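Local coordinates for PHB depolymerase (Penicillium funiculosum, PDB 2D81), which hydrolyses ester bonds of poly(3-hydroxybutyrate) and binds a 3-hydroxybutyrate trimer, as an enzyme with a circularly permuted alpha/beta-hydrolase fold, at residues Y94-S99 / C160-A165; N124-T129 / L169-G174; G182-S187 / W250-N255; Y207-Q212 / G246-A251. All blocks are in the same frame, centred on the assembly; numbering follows the deposited sequence.

Contact 1 of 4, residues Y94-S99 / C160-A165; sequences YMWTGS and CNYDGA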
loop_
_atom_site.group_PDB
_atom_site.type_symbol
_atom_site.label_atom_id
_atom_site.label_comp_id
_atom_site.label_asym_id
_atom_site.label_seq_id
_atom_site.Cartn_x
_atom_site.Cartn_y
_atom_site.Cartn_z
ATOM N N TYR A 94 1.141 -8.696 -6.628
ATOM C CA TYR A 94 2.367 -9.117 -5.964
ATOM C C TYR A 94 2.105 -9.254 -4.468
ATOM O O TYR A 94 1.492 -8.381 -3.860
ATOM C CB TYR A 94 3.472 -8.083 -6.196
ATOM C CG TYR A 94 4.722 -8.336 -5.380
ATOM C CD1 TYR A 94 5.713 -9.201 -5.834
ATOM C CD2 TYR A 94 4.894 -7.729 -4.135
ATOM C CE1 TYR A 94 6.848 -9.458 -5.067
ATOM C CE2 TYR A 94 6.020 -7.981 -3.361
ATOM C CZ TYR A 94 6.992 -8.845 -3.833
ATOM O OH TYR A 94 8.101 -9.102 -3.067
ATOM N N MET A 95 2.569 -10.353 -3.883
ATOM C CA MET A 95 2.401 -10.594 -2.453
ATOM C C MET A 95 3.700 -11.095 -1.833
ATOM O O MET A 95 4.409 -11.901 -2.435
ATOM C CB MET A 95 1.283 -11.612 -2.216
ATOM C CG MET A 95 -0.102 -11.064 -2.513
ATOM S SD MET A 95 -1.383 -12.321 -2.405
ATOM C CE MET A 95 -1.263 -13.023 -4.049
ATOM N N TRP A 96 4.010 -10.608 -0.635
ATOM C CA TRP A 96 5.251 -10.967 0.049
ATOM C C TRP A 96 5.018 -11.185 1.532
ATOM O O TRP A 96 4.244 -10.469 2.164
ATOM C CB TRP A 96 6.301 -9.863 -0.120
ATOM C CG TRP A 96 7.587 -10.142 0.621
ATOM C CD1 TRP A 96 8.650 -10.877 0.173
ATOM C CD2 TRP A 96 7.925 -9.720 1.951
ATOM N NE1 TRP A 96 9.623 -10.942 1.140
ATOM C CE2 TRP A 96 9.207 -10.241 2.241
ATOM C CE3 TRP A 96 7.268 -8.955 2.928
ATOM C CZ2 TRP A 96 9.849 -10.018 3.467
ATOM C CZ3 TRP A 96 7.908 -8.735 4.149
ATOM C CH2 TRP A 96 9.186 -9.266 4.405
ATOM N N THR A 97 5.702 -12.177 2.086
ATOM C CA THR A 97 5.758 -12.336 3.526
ATOM C C THR A 97 7.144 -12.809 3.941
ATOM O O THR A 97 7.830 -13.499 3.183
ATOM C CB THR A 97 4.710 -13.354 4.016
ATOM O OG1 THR A 97 4.769 -13.449 5.445
ATOM C CG2 THR A 97 4.969 -14.723 3.405
ATOM N N GLY A 98 7.561 -12.417 5.139
ATOM C CA GLY A 98 8.723 -13.040 5.746
ATOM C C GLY A 98 8.267 -14.323 6.417
ATOM O O GLY A 98 7.164 -14.378 6.957
ATOM N N SER A 99 9.096 -15.359 6.384
ATOM C CA SER A 99 8.691 -16.644 6.941
ATOM C C SER A 99 8.663 -16.596 8.467
ATOM O O SER A 99 8.000 -17.412 9.105
ATOM C CB SER A 99 9.633 -17.761 6.469
ATOM O OG SER A 99 10.909 -17.657 7.074
ATOM N N CYS A 160 16.990 -7.033 4.176
ATOM C CA CYS A 160 16.639 -8.448 4.195
ATOM C C CYS A 160 17.301 -9.197 3.046
ATOM O O CYS A 160 16.902 -10.315 2.717
ATOM C CB CYS A 160 15.123 -8.621 4.085
ATOM S SG CYS A 160 14.166 -7.978 5.495
ATOM N N ASN A 161 18.305 -8.575 2.436
ATOM C CA ASN A 161 18.964 -9.148 1.267
ATOM C C ASN A 161 17.913 -9.499 0.217
ATOM O O ASN A 161 18.022 -10.501 -0.492
ATOM C CB ASN A 161 19.762 -10.396 1.663
ATOM C CG ASN A 161 20.612 -10.932 0.523
ATOM O OD1 ASN A 161 21.322 -10.179 -0.144
ATOM N ND2 ASN A 161 20.553 -12.239 0.306
ATOM N N TYR A 162 16.886 -8.661 0.136
ATOM C CA TYR A 162 15.831 -8.824 -0.854
ATOM C C TYR A 162 15.236 -7.467 -1.193
ATOM O O TYR A 162 14.717 -6.768 -0.322
ATOM C CB TYR A 162 14.736 -9.751 -0.322
ATOM C CG TYR A 162 13.569 -9.930 -1.269
ATOM C CD1 TYR A 162 12.316 -9.385 -0.976
ATOM C CD2 TYR A 162 13.713 -10.654 -2.451
ATOM C CE1 TYR A 162 11.228 -9.565 -1.843
ATOM C CE2 TYR A 162 12.635 -10.838 -3.323
ATOM C CZ TYR A 162 11.399 -10.295 -3.013
ATOM O OH TYR A 162 10.338 -10.494 -3.872
ATOM N N ASP A 163 15.325 -7.102 -2.467
ATOM C CA ASP A 163 14.811 -5.831 -2.953
ATOM C C ASP A 163 13.302 -5.939 -3.161
ATOM O O ASP A 163 12.839 -6.230 -4.261
ATOM C CB ASP A 163 15.500 -5.473 -4.273
ATOM C CG ASP A 163 15.079 -4.115 -4.811
ATOM O OD1 ASP A 163 15.516 -3.769 -5.927
ATOM O OD2 ASP A 163 14.321 -3.393 -4.129
ATOM N N GLY A 164 12.545 -5.708 -2.090
ATOM C CA GLY A 164 11.101 -5.852 -2.155
ATOM C C GLY A 164 10.431 -4.837 -3.059
ATOM O O GLY A 164 9.541 -5.188 -3.832
ATOM N N ALA A 165 10.850 -3.579 -2.958
ATOM C CA ALA A 165 10.266 -2.524 -3.779
ATOM C C ALA A 165 10.454 -2.856 -5.251
ATOM O O ALA A 165 9.520 -2.751 -6.048
ATOM C CB ALA A 165 10.916 -1.179 -3.452
#
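Tyr162 meets both Tyr94 and Trp96 from the loop before helix 164-173, two residues after Cys160, which is disulfide-bonded to Cys149. The extended chi1 of 178° carries the Tyr162 ring out to these two side chains, and its OH meets Tyr94 OH in a 2.8 Å hydrogen bond in which either hydroxyl could be the donor. The two phenols approach from opposite directions, each hydroxyl lying at the edge of the other ring and near its plane. Along its CE1 side the same ring slides past the indole of Trp96. Here Tyr162 CE1 comes to 3.5 Å from Trp96 CD1, and the planes are only 12° apart, yet the offset is so large that the rings barely overlap. The indole nitrogen turns to another partner, Thr130 OG1. Asp163 follows at the N-cap of helix 164-173, its OD2 capping Gly166 N while OD1 forms a salt bridge with Arg179. Gly164, the first helical residue, brings its carbonyl O to 4.2 Å from Tyr94 OH, and the Tyr94 ring continues along the helix onto Ala167 and Ala168. Strand 92-98, next to the edge strand of the mixed sheet, thus packs these aromatic side chains against the loop and first turns of helix 164-173, a strand-helix layer of the alpha/beta-hydrolase fold.

Contact 2 of 4, residues N124-T129 / L169-G174; sequences NVSYVT and LKWIYG. With NAG (2-acetamido-2-deoxy-beta-D-glucopyranose), chain B.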
loop_
_atom_site.group_PDB
_atom_site.type_symbol
_atom_site.label_atom_id
_atom_site.label_comp_id
_atom_site.label_asym_id
_atom_site.label_seq_id
_atom_site.Cartn_x
_atom_site.Cartn_y
_atom_site.Cartn_z
ATOM N N ASN A 124 -0.514 -14.108 -13.493
ATOM C CA ASN A 124 -0.219 -12.718 -13.149
ATOM C C ASN A 124 -0.134 -12.467 -11.647
ATOM O O ASN A 124 -0.172 -11.319 -11.198
ATOM C CB ASN A 124 -1.261 -11.775 -13.762
ATOM C CG ASN A 124 -0.975 -11.466 -15.216
ATOM O OD1 ASN A 124 0.167 -11.573 -15.659
ATOM N ND2 ASN A 124 -2.005 -11.063 -15.952
ATOM N N VAL A 125 -0.010 -13.540 -10.875
ATOM C CA VAL A 125 0.194 -13.427 -9.433
ATOM C C VAL A 125 1.606 -13.889 -9.075
ATOM O O VAL A 125 2.047 -14.943 -9.525
ATOM C CB VAL A 125 -0.821 -14.298 -8.652
ATOM C CG1 VAL A 125 -0.551 -14.200 -7.154
ATOM C CG2 VAL A 125 -2.238 -13.851 -8.962
ATOM N N SER A 126 2.311 -13.097 -8.273
ATOM C CA SER A 126 3.587 -13.532 -7.714
ATOM C C SER A 126 3.518 -13.498 -6.193
ATOM O O SER A 126 3.285 -12.447 -5.602
ATOM C CB SER A 126 4.722 -12.626 -8.192
ATOM O OG SER A 126 5.961 -13.015 -7.615
ATOM N N TYR A 127 3.711 -14.653 -5.566
ATOM C CA TYR A 127 3.708 -14.728 -4.113
ATOM C C TYR A 127 5.087 -15.175 -3.655
ATOM O O TYR A 127 5.553 -16.259 -4.019
ATOM C CB TYR A 127 2.638 -15.720 -3.639
ATOM C CG TYR A 127 2.422 -15.765 -2.139
ATOM C CD1 TYR A 127 3.297 -16.461 -1.302
ATOM C CD2 TYR A 127 1.321 -15.138 -1.558
ATOM C CE1 TYR A 127 3.073 -16.535 0.079
ATOM C CE2 TYR A 127 1.089 -15.205 -0.184
ATOM C CZ TYR A 127 1.967 -15.906 0.627
ATOM O OH TYR A 127 1.728 -15.986 1.980
ATOM N N VAL A 128 5.736 -14.328 -2.865
ATOM C CA VAL A 128 7.123 -14.546 -2.469
ATOM C C VAL A 128 7.271 -14.619 -0.952
ATOM O O VAL A 128 6.698 -13.808 -0.218
ATOM C CB VAL A 128 8.027 -13.417 -3.003
ATOM C CG1 VAL A 128 9.463 -13.635 -2.555
ATOM C CG2 VAL A 128 7.942 -13.366 -4.519
ATOM N N THR A 129 8.041 -15.600 -0.489
ATOM C CA THR A 129 8.397 -15.688 0.920
ATOM C C THR A 129 9.904 -15.535 1.068
ATOM O O THR A 129 10.673 -16.239 0.414
ATOM C CB THR A 129 7.976 -17.047 1.523
ATOM O OG1 THR A 129 6.561 -17.218 1.372
ATOM C CG2 THR A 129 8.333 -17.111 3.002
ATOM N N LEU A 169 7.483 -3.626 -8.017
ATOM C CA LEU A 169 7.329 -2.756 -9.181
ATOM C C LEU A 169 7.580 -3.491 -10.494
ATOM O O LEU A 169 6.864 -3.281 -11.478
ATOM C CB LEU A 169 8.267 -1.548 -9.074
ATOM C CG LEU A 169 7.947 -0.550 -7.958
ATOM C CD1 LEU A 169 9.005 0.543 -7.935
ATOM C CD2 LEU A 169 6.554 0.047 -8.179
ATOM N N LYS A 170 8.589 -4.355 -10.513
ATOM C CA LYS A 170 8.846 -5.155 -11.698
ATOM C C LYS A 170 7.715 -6.140 -11.965
ATOM O O LYS A 170 7.376 -6.390 -13.118
ATOM C CB LYS A 170 10.181 -5.898 -11.574
ATOM C CG LYS A 170 11.390 -4.986 -11.748
ATOM C CD LYS A 170 12.699 -5.764 -11.782
ATOM C CE LYS A 170 13.025 -6.389 -10.439
ATOM N NZ LYS A 170 14.307 -7.146 -10.502
ATOM N N TRP A 171 7.114 -6.693 -10.915
ATOM C CA TRP A 171 6.007 -7.612 -11.140
ATOM C C TRP A 171 4.798 -6.874 -11.696
ATOM O O TRP A 171 4.150 -7.340 -12.631
ATOM C CB TRP A 171 5.597 -8.338 -9.856
ATOM C CG TRP A 171 4.558 -9.368 -10.151
ATOM C CD1 TRP A 171 3.219 -9.290 -9.898
ATOM C CD2 TRP A 171 4.762 -10.591 -10.862
ATOM N NE1 TRP A 171 2.573 -10.391 -10.414
ATOM C CE2 TRP A 171 3.499 -11.206 -11.012
ATOM C CE3 TRP A 171 5.894 -11.226 -11.392
ATOM C CZ2 TRP A 171 3.333 -12.429 -11.670
ATOM C CZ3 TRP A 171 5.730 -12.443 -12.048
ATOM C CH2 TRP A 171 4.458 -13.031 -12.180
ATOM N N ILE A 172 4.502 -5.717 -11.116
ATOM C CA ILE A 172 3.327 -4.954 -11.515
ATOM C C ILE A 172 3.470 -4.382 -12.925
ATOM O O ILE A 172 2.537 -4.456 -13.724
ATOM C CB ILE A 172 3.056 -3.812 -10.513
ATOM C CG1 ILE A 172 2.683 -4.412 -9.154
ATOM C CG2 ILE A 172 1.934 -2.908 -11.026
ATOM C CD1 ILE A 172 2.539 -3.397 -8.035
ATOM N N TYR A 173 4.637 -3.824 -13.234
ATOM C CA TYR A 173 4.829 -3.145 -14.512
ATOM C C TYR A 173 5.540 -3.971 -15.577
ATOM O O TYR A 173 5.620 -3.557 -16.735
ATOM C CB TYR A 173 5.580 -1.827 -14.303
ATOM C CG TYR A 173 4.747 -0.789 -13.595
ATOM C CD1 TYR A 173 4.773 -0.670 -12.206
ATOM C CD2 TYR A 173 3.881 0.036 -14.312
ATOM C CE1 TYR A 173 3.949 0.243 -11.548
ATOM C CE2 TYR A 173 3.055 0.949 -13.665
ATOM C CZ TYR A 173 3.095 1.044 -12.284
ATOM O OH TYR A 173 2.264 1.928 -11.646
ATOM N N GLY A 174 6.044 -5.136 -15.188
ATOM C CA GLY A 174 6.776 -5.968 -16.125
ATOM C C GLY A 174 8.224 -5.537 -16.208
ATOM O O GLY A 174 8.872 -5.316 -15.183
HETATM C C1 NAG B . -1.773 -10.407 -17.227
HETATM C C2 NAG B . -3.094 -10.286 -18.007
HETATM C C3 NAG B . -2.921 -9.450 -19.291
HETATM C C4 NAG B . -2.089 -8.178 -19.064
HETATM C C5 NAG B . -0.821 -8.508 -18.284
HETATM C C6 NAG B . 0.032 -7.295 -17.971
HETATM C C7 NAG B . -4.807 -11.983 -18.252
HETATM C C8 NAG B . -5.275 -13.140 -19.122
HETATM N N2 NAG B . -3.531 -11.624 -18.366
HETATM O O3 NAG B . -4.199 -9.074 -19.784
HETATM O O4 NAG B . -1.735 -7.619 -20.320
HETATM O O5 NAG B . -1.176 -9.123 -17.033
HETATM O O6 NAG B . 1.401 -7.656 -17.850
HETATM O O7 NAG B . -5.600 -11.431 -17.490
#
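At the edge of the central alpha/beta-hydrolase sheet, where a helix covers the outermost strand 125-130, the indole of Trp171 lays one face on Ser126 and turns its NE1 edge to Asn124. The main apolar touch is a CH-pi contact. Ser126 CB sits over the middle of the indole, 3.4 Å from the centroid of the six-membered ring of Trp171 and 17° off the ring normal. Ser126 OG, anti to its own backbone N (chi1 178°), leans out toward the CE3 side, leaving CB as the atom that presses on the face. The polar edge of the indole is held as well: Trp171 NE1 donates to Asn124 O at 3.0 Å with an N-H...O angle of 150°. This acceptor lies nearly in the indole plane, but the N-H comes to the carbonyl from well above the carbonyl plane. Beside that bond, Trp171 CZ2 comes within 3.4 Å of Val125 C, so the benzo part of the indole also touches the backbone at the start of the strand. Asn124 carries an N-linked glycan, its ND2 being bonded to C1 of the sugar at 1.5 Å. Lys92, from the adjoining strand 92-98, makes a cation-pi contact with Trp171 and hydrogen-bonds to its carbonyl O. Strand 125-130 thus lies between two helices, with Ser126 turned to helix 164-173 and Tyr127 packing on helix 106-116.

Contact 3 of 4, residues G182-S187 / W250-N255; sequences GTLSGS and WADTNN
Ser185 grips the carboxylate of Asp252 with two hydrogen bonds, one from its backbone and one from its side chain. Ser185 N donates to Asp252 OD1 at 2.9 Å, and Ser185 OG donates to Asp252 OD2 at 2.7 Å. Both oxygens are met on their syn sides, each donor standing a little under 30° out of the carboxylate plane. The serine torsion makes this pairing possible: chi1 of 74° places OG between the backbone N and the carbonyl carbon, close enough to the N-H for both to face one carboxylate. Each oxygen has a further partner, Asn180 ND2 at OD1 and Tyr209 OH at OD2. Ser185 OG in turn accepts from a water at 2.9 Å, which also makes a weak bond to Asp252 O, and from Gln212 N. Packing is slight by comparison. Leu184 crosses the aspartate at an angle, its CD2 lying 4.0 Å from Asp252 CB, and Leu184 CA comes to 3.6 Å from Asp252 OD1. The contact ties the loop leading into edge strand 187-192 to the type I turn Ala251-Asn254. With so many donors gathered round a buried carboxylate beside a largely exposed loop, the arrangement is consistent with an ionised Asp252 whose negative charge is stabilised by several neutral donors.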
loop_
_atom_site.group_PDB
_atom_site.type_symbol
_atom_site.label_atom_id
_atom_site.label_comp_id
_atom_site.label_asym_id
_atom_site.label_seq_id
_atom_site.Cartn_x
_atom_site.Cartn_y
_atom_site.Cartn_z
ATOM N N GLY A 182 22.598 5.500 -7.336
ATOM C CA GLY A 182 23.339 6.675 -6.917
ATOM C C GLY A 182 22.429 7.855 -6.634
ATOM O O GLY A 182 21.317 7.684 -6.134
ATOM N N THR A 183 22.898 9.057 -6.953
ATOM C CA THR A 183 22.122 10.264 -6.704
ATOM C C THR A 183 20.854 10.290 -7.554
ATOM O O THR A 183 20.908 10.156 -8.775
ATOM C CB THR A 183 22.948 11.528 -7.007
ATOM O OG1 THR A 183 24.103 11.556 -6.158
ATOM C CG2 THR A 183 22.119 12.775 -6.762
ATOM N N LEU A 184 19.711 10.462 -6.900
ATOM C CA LEU A 184 18.434 10.493 -7.603
ATOM C C LEU A 184 18.305 11.775 -8.420
ATOM O O LEU A 184 18.780 12.835 -8.006
ATOM C CB LEU A 184 17.280 10.396 -6.600
ATOM C CG LEU A 184 17.227 9.108 -5.773
ATOM C CD1 LEU A 184 16.080 9.186 -4.778
ATOM C CD2 LEU A 184 17.056 7.914 -6.699
ATOM N N SER A 185 17.653 11.676 -9.575
ATOM C CA SER A 185 17.544 12.810 -10.489
ATOM C C SER A 185 16.486 13.809 -10.039
ATOM O O SER A 185 16.519 14.979 -10.433
ATOM C CB SER A 185 17.194 12.326 -11.898
ATOM O OG SER A 185 15.836 11.916 -11.977
ATOM N N GLY A 186 15.548 13.344 -9.221
ATOM C CA GLY A 186 14.369 14.138 -8.926
ATOM C C GLY A 186 14.282 14.647 -7.503
ATOM O O GLY A 186 15.280 14.710 -6.786
ATOM N N SER A 187 13.072 15.015 -7.098
ATOM C CA SER A 187 12.846 15.623 -5.795
ATOM C C SER A 187 11.675 14.956 -5.087
ATOM O O SER A 187 10.775 14.412 -5.728
ATOM C CB SER A 187 12.552 17.116 -5.962
ATOM O OG SER A 187 13.611 17.772 -6.638
ATOM N N TRP A 250 13.969 2.750 -8.266
ATOM C CA TRP A 250 13.375 2.192 -9.474
ATOM C C TRP A 250 12.564 3.225 -10.251
ATOM O O TRP A 250 12.620 3.274 -11.482
ATOM C CB TRP A 250 12.492 0.988 -9.120
ATOM C CG TRP A 250 13.284 -0.210 -8.707
ATOM C CD1 TRP A 250 13.624 -0.581 -7.435
ATOM C CD2 TRP A 250 13.898 -1.164 -9.580
ATOM N NE1 TRP A 250 14.416 -1.708 -7.464
ATOM C CE2 TRP A 250 14.600 -2.085 -8.770
ATOM C CE3 TRP A 250 13.928 -1.329 -10.974
ATOM C CZ2 TRP A 250 15.321 -3.157 -9.306
ATOM C CZ3 TRP A 250 14.647 -2.396 -11.506
ATOM C CH2 TRP A 250 15.334 -3.295 -10.672
ATOM N N ALA A 251 11.808 4.048 -9.533
ATOM C CA ALA A 251 11.007 5.086 -10.169
ATOM C C ALA A 251 11.896 6.005 -11.003
ATOM O O ALA A 251 11.509 6.442 -12.092
ATOM C CB ALA A 251 10.271 5.898 -9.110
ATOM N N ASP A 252 13.090 6.289 -10.489
ATOM C CA ASP A 252 13.920 7.357 -11.043
ATOM C C ASP A 252 14.330 7.091 -12.486
ATOM O O ASP A 252 14.559 8.025 -13.255
ATOM C CB ASP A 252 15.182 7.550 -10.199
ATOM C CG ASP A 252 15.815 8.910 -10.412
ATOM O OD1 ASP A 252 17.050 8.988 -10.580
ATOM O OD2 ASP A 252 15.070 9.905 -10.405
ATOM N N THR A 253 14.430 5.818 -12.848
ATOM C CA THR A 253 14.889 5.453 -14.183
ATOM C C THR A 253 13.763 4.907 -15.058
ATOM O O THR A 253 14.011 4.384 -16.146
ATOM C CB THR A 253 16.010 4.399 -14.108
ATOM O OG1 THR A 253 15.541 3.251 -13.387
ATOM C CG2 THR A 253 17.231 4.974 -13.407
ATOM N N ASN A 254 12.525 5.040 -14.590
ATOM C CA ASN A 254 11.387 4.429 -15.271
ATOM C C ASN A 254 10.174 5.344 -15.385
ATOM O O ASN A 254 9.036 4.876 -15.443
ATOM C CB ASN A 254 10.997 3.129 -14.558
ATOM C CG ASN A 254 11.982 2.011 -14.819
ATOM O OD1 ASN A 254 12.003 1.435 -15.906
ATOM N ND2 ASN A 254 12.814 1.706 -13.829
ATOM N N ASN A 255 10.423 6.648 -15.439
ATOM C CA ASN A 255 9.363 7.628 -15.662
ATOM C C ASN A 255 8.179 7.351 -14.750
ATOM O O ASN A 255 7.033 7.324 -15.197
ATOM C CB ASN A 255 8.896 7.590 -17.117
ATOM C CG ASN A 255 10.008 7.898 -18.094
ATOM O OD1 ASN A 255 10.723 8.888 -17.944
ATOM N ND2 ASN A 255 10.155 7.056 -19.111
HETATM O O HOH W 1 14.667 11.200 -14.483
#

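Contact 4 of 4, residues Y207-Q212 / G246-A251; sequences YLYVPQ and GYNKWA
Asn248 packs flat on Tyr209, and this is the tight half of the contact. The amide of Asn248 is stacked on the phenol but shifted toward its root, so that Asn248 OD1 lies 3.3 Å from Tyr209 CB and 3.5 Å from Tyr209 CG. Asn248 CB lies over the same face as a CH-pi contact, 4.0 Å from the centroid of the Tyr209 ring and displaced toward the rim. In the asparagine, chi1 of -60° brings CG over the ring, and chi2 of -21° turns the amide to within 26° of its plane. OD1 is satisfied away from this interface by Tyr260 OH, which helps to fix how the amide is turned.

The other half is looser. Ala251, one helical turn on, meets the edge of the phenol, with its CB 4.2 Å from Tyr209 CD2. Beyond it Pro211 CG stays 4.4 Å from Ala251 CB, and the one closer approach is that of Pro211 CG to Ala251 O, 3.5 Å. Past these buried residues the two segments part: Gln212 is exposed, and Lys249 leaves the helix on the side away from strand 205-210; its cation-pi partner is Phe141.

No polar bond joins the two segments here; the interface is one of aromatic, amide and aliphatic surfaces between helix 247-251 and the sheet. The polar ends are satisfied beyond it. Tyr209 thus joins two environments, with its ring in the apolar packing and its hydroxyl, which also meets Gly186 N, in the polar cluster round Asp252.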
loop_
_atom_site.group_PDB
_atom_site.type_symbol
_atom_site.label_atom_id
_atom_site.label_comp_id
_atom_site.label_asym_id
_atom_site.label_seq_id
_atom_site.Cartn_x
_atom_site.Cartn_y
_atom_site.Cartn_z
ATOM N N TYR A 207 3.525 13.298 0.695
ATOM C CA TYR A 207 4.731 13.440 -0.114
ATOM C C TYR A 207 4.644 12.647 -1.410
ATOM O O TYR A 207 3.846 11.715 -1.527
ATOM C CB TYR A 207 5.957 12.984 0.681
ATOM C CG TYR A 207 6.187 13.785 1.936
ATOM C CD1 TYR A 207 5.483 13.504 3.109
ATOM C CD2 TYR A 207 7.072 14.861 1.942
ATOM C CE1 TYR A 207 5.655 14.280 4.250
ATOM C CE2 TYR A 207 7.250 15.641 3.077
ATOM C CZ TYR A 207 6.539 15.347 4.226
ATOM O OH TYR A 207 6.701 16.132 5.342
ATOM N N LEU A 208 5.461 13.028 -2.386
ATOM C CA LEU A 208 5.602 12.246 -3.608
ATOM C C LEU A 208 6.992 12.432 -4.191
ATOM O O LEU A 208 7.539 13.538 -4.175
ATOM C CB LEU A 208 4.548 12.652 -4.653
ATOM C CG LEU A 208 4.542 14.089 -5.189
ATOM C CD1 LEU A 208 3.817 14.134 -6.531
ATOM C CD2 LEU A 208 3.875 15.012 -4.186
ATOM N N TYR A 209 7.567 11.344 -4.694
ATOM C CA TYR A 209 8.841 11.429 -5.389
ATOM C C TYR A 209 8.614 11.603 -6.880
ATOM O O TYR A 209 7.918 10.800 -7.507
ATOM C CB TYR A 209 9.686 10.175 -5.161
ATOM C CG TYR A 209 10.991 10.254 -5.909
ATOM C CD1 TYR A 209 11.958 11.193 -5.552
ATOM C CD2 TYR A 209 11.218 9.472 -7.040
ATOM C CE1 TYR A 209 13.116 11.359 -6.307
ATOM C CE2 TYR A 209 12.376 9.630 -7.807
ATOM C CZ TYR A 209 13.316 10.580 -7.431
ATOM O OH TYR A 209 14.449 10.764 -8.187
ATOM N N VAL A 210 9.207 12.652 -7.443
ATOM C CA VAL A 210 9.047 12.955 -8.861
ATOM C C VAL A 210 10.397 12.954 -9.570
ATOM O O VAL A 210 11.218 13.847 -9.356
ATOM C CB VAL A 210 8.389 14.343 -9.070
ATOM C CG1 VAL A 210 8.257 14.642 -10.559
ATOM C CG2 VAL A 210 7.016 14.378 -8.406
ATOM N N PRO A 211 10.649 11.943 -10.418
ATOM C CA PRO A 211 11.918 11.862 -11.152
ATOM C C PRO A 211 12.054 13.084 -12.053
ATOM O O PRO A 211 11.056 13.707 -12.407
ATOM C CB PRO A 211 11.766 10.575 -11.965
ATOM C CG PRO A 211 10.843 9.745 -11.123
ATOM C CD PRO A 211 9.817 10.757 -10.681
ATOM N N GLN A 212 13.283 13.425 -12.430
ATOM C CA GLN A 212 13.503 14.565 -13.314
ATOM C C GLN A 212 12.663 14.446 -14.584
ATOM O O GLN A 212 12.107 15.434 -15.068
ATOM C CB GLN A 212 14.984 14.673 -13.682
ATOM C CG GLN A 212 15.299 15.816 -14.639
ATOM C CD GLN A 212 14.864 17.165 -14.096
ATOM O OE1 GLN A 212 15.307 17.588 -13.028
ATOM N NE2 GLN A 212 13.993 17.848 -14.832
ATOM N N GLY A 246 13.316 2.028 -1.003
ATOM C CA GLY A 246 13.906 1.711 -2.292
ATOM C C GLY A 246 13.005 1.860 -3.508
ATOM O O GLY A 246 13.429 1.554 -4.622
ATOM N N TYR A 247 11.773 2.325 -3.319
ATOM C CA TYR A 247 10.887 2.562 -4.461
ATOM C C TYR A 247 11.490 3.589 -5.408
ATOM O O TYR A 247 11.438 3.429 -6.631
ATOM C CB TYR A 247 9.518 3.084 -4.017
ATOM C CG TYR A 247 8.644 2.095 -3.284
ATOM C CD1 TYR A 247 8.667 2.011 -1.897
ATOM C CD2 TYR A 247 7.760 1.269 -3.981
ATOM C CE1 TYR A 247 7.827 1.136 -1.215
ATOM C CE2 TYR A 247 6.919 0.387 -3.311
ATOM C CZ TYR A 247 6.956 0.329 -1.926
ATOM O OH TYR A 247 6.117 -0.523 -1.253
ATOM N N ASN A 248 12.046 4.653 -4.838
ATOM C CA ASN A 248 12.472 5.791 -5.639
ATOM C C ASN A 248 13.616 5.427 -6.573
ATOM O O ASN A 248 13.730 5.988 -7.661
ATOM C CB ASN A 248 12.887 6.961 -4.740
ATOM C CG ASN A 248 11.757 7.439 -3.855
ATOM O OD1 ASN A 248 10.585 7.203 -4.149
ATOM N ND2 ASN A 248 12.101 8.127 -2.772
ATOM N N LYS A 249 14.458 4.487 -6.148
ATOM C CA LYS A 249 15.573 4.030 -6.975
ATOM C C LYS A 249 15.077 3.485 -8.308
ATOM O O LYS A 249 15.688 3.720 -9.353
ATOM C CB LYS A 249 16.364 2.941 -6.245
ATOM C CG LYS A 249 16.986 3.397 -4.937
ATOM C CD LYS A 249 17.776 2.276 -4.284
ATOM C CE LYS A 249 18.436 2.747 -3.002
ATOM N NZ LYS A 249 19.394 3.860 -3.253
ATOM N N TRP A 250 13.969 2.750 -8.266
ATOM C CA TRP A 250 13.375 2.192 -9.474
ATOM C C TRP A 250 12.564 3.225 -10.251
ATOM O O TRP A 250 12.620 3.274 -11.482
ATOM C CB TRP A 250 12.492 0.988 -9.120
ATOM C CG TRP A 250 13.284 -0.210 -8.707
ATOM C CD1 TRP A 250 13.624 -0.581 -7.435
ATOM C CD2 TRP A 250 13.898 -1.164 -9.580
ATOM N NE1 TRP A 250 14.416 -1.708 -7.464
ATOM C CE2 TRP A 250 14.600 -2.085 -8.770
ATOM C CE3 TRP A 250 13.928 -1.329 -10.974
ATOM C CZ2 TRP A 250 15.321 -3.157 -9.306
ATOM C CZ3 TRP A 250 14.647 -2.396 -11.506
ATOM C CH2 TRP A 250 15.334 -3.295 -10.672
ATOM N N ALA A 251 11.808 4.048 -9.533
ATOM C CA ALA A 251 11.007 5.086 -10.169
ATOM C C ALA A 251 11.896 6.005 -11.003
ATOM O O ALA A 251 11.509 6.442 -12.092
ATOM C CB ALA A 251 10.271 5.898 -9.110
#

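The four contacts form two pairs; 1, 2 and 4 reach the same mixed sheet, and 3 lies at its margin. Contacts 1 and 2, with centres about 11 Å apart, fix opposite ends of helix 164-173 to the neighbouring strands 92-98 and 125-130. Contacts 3 and 4 have centres about 6 Å apart and share Trp250 and Ala251. The pairs meet largely through Trp250: its NE1 lies 2.8 Å from Asp163 OD1, a probable hydrogen bond, Leu169 and Lys170 pack against its side chain, and Ala165 packs on Gly246 and Tyr247. Contact 1 lies outside the ligand pocket, the side chain of Trp96 about 11 Å from the bound trimer, whereas the glycan at Asn124 belongs to contact 2.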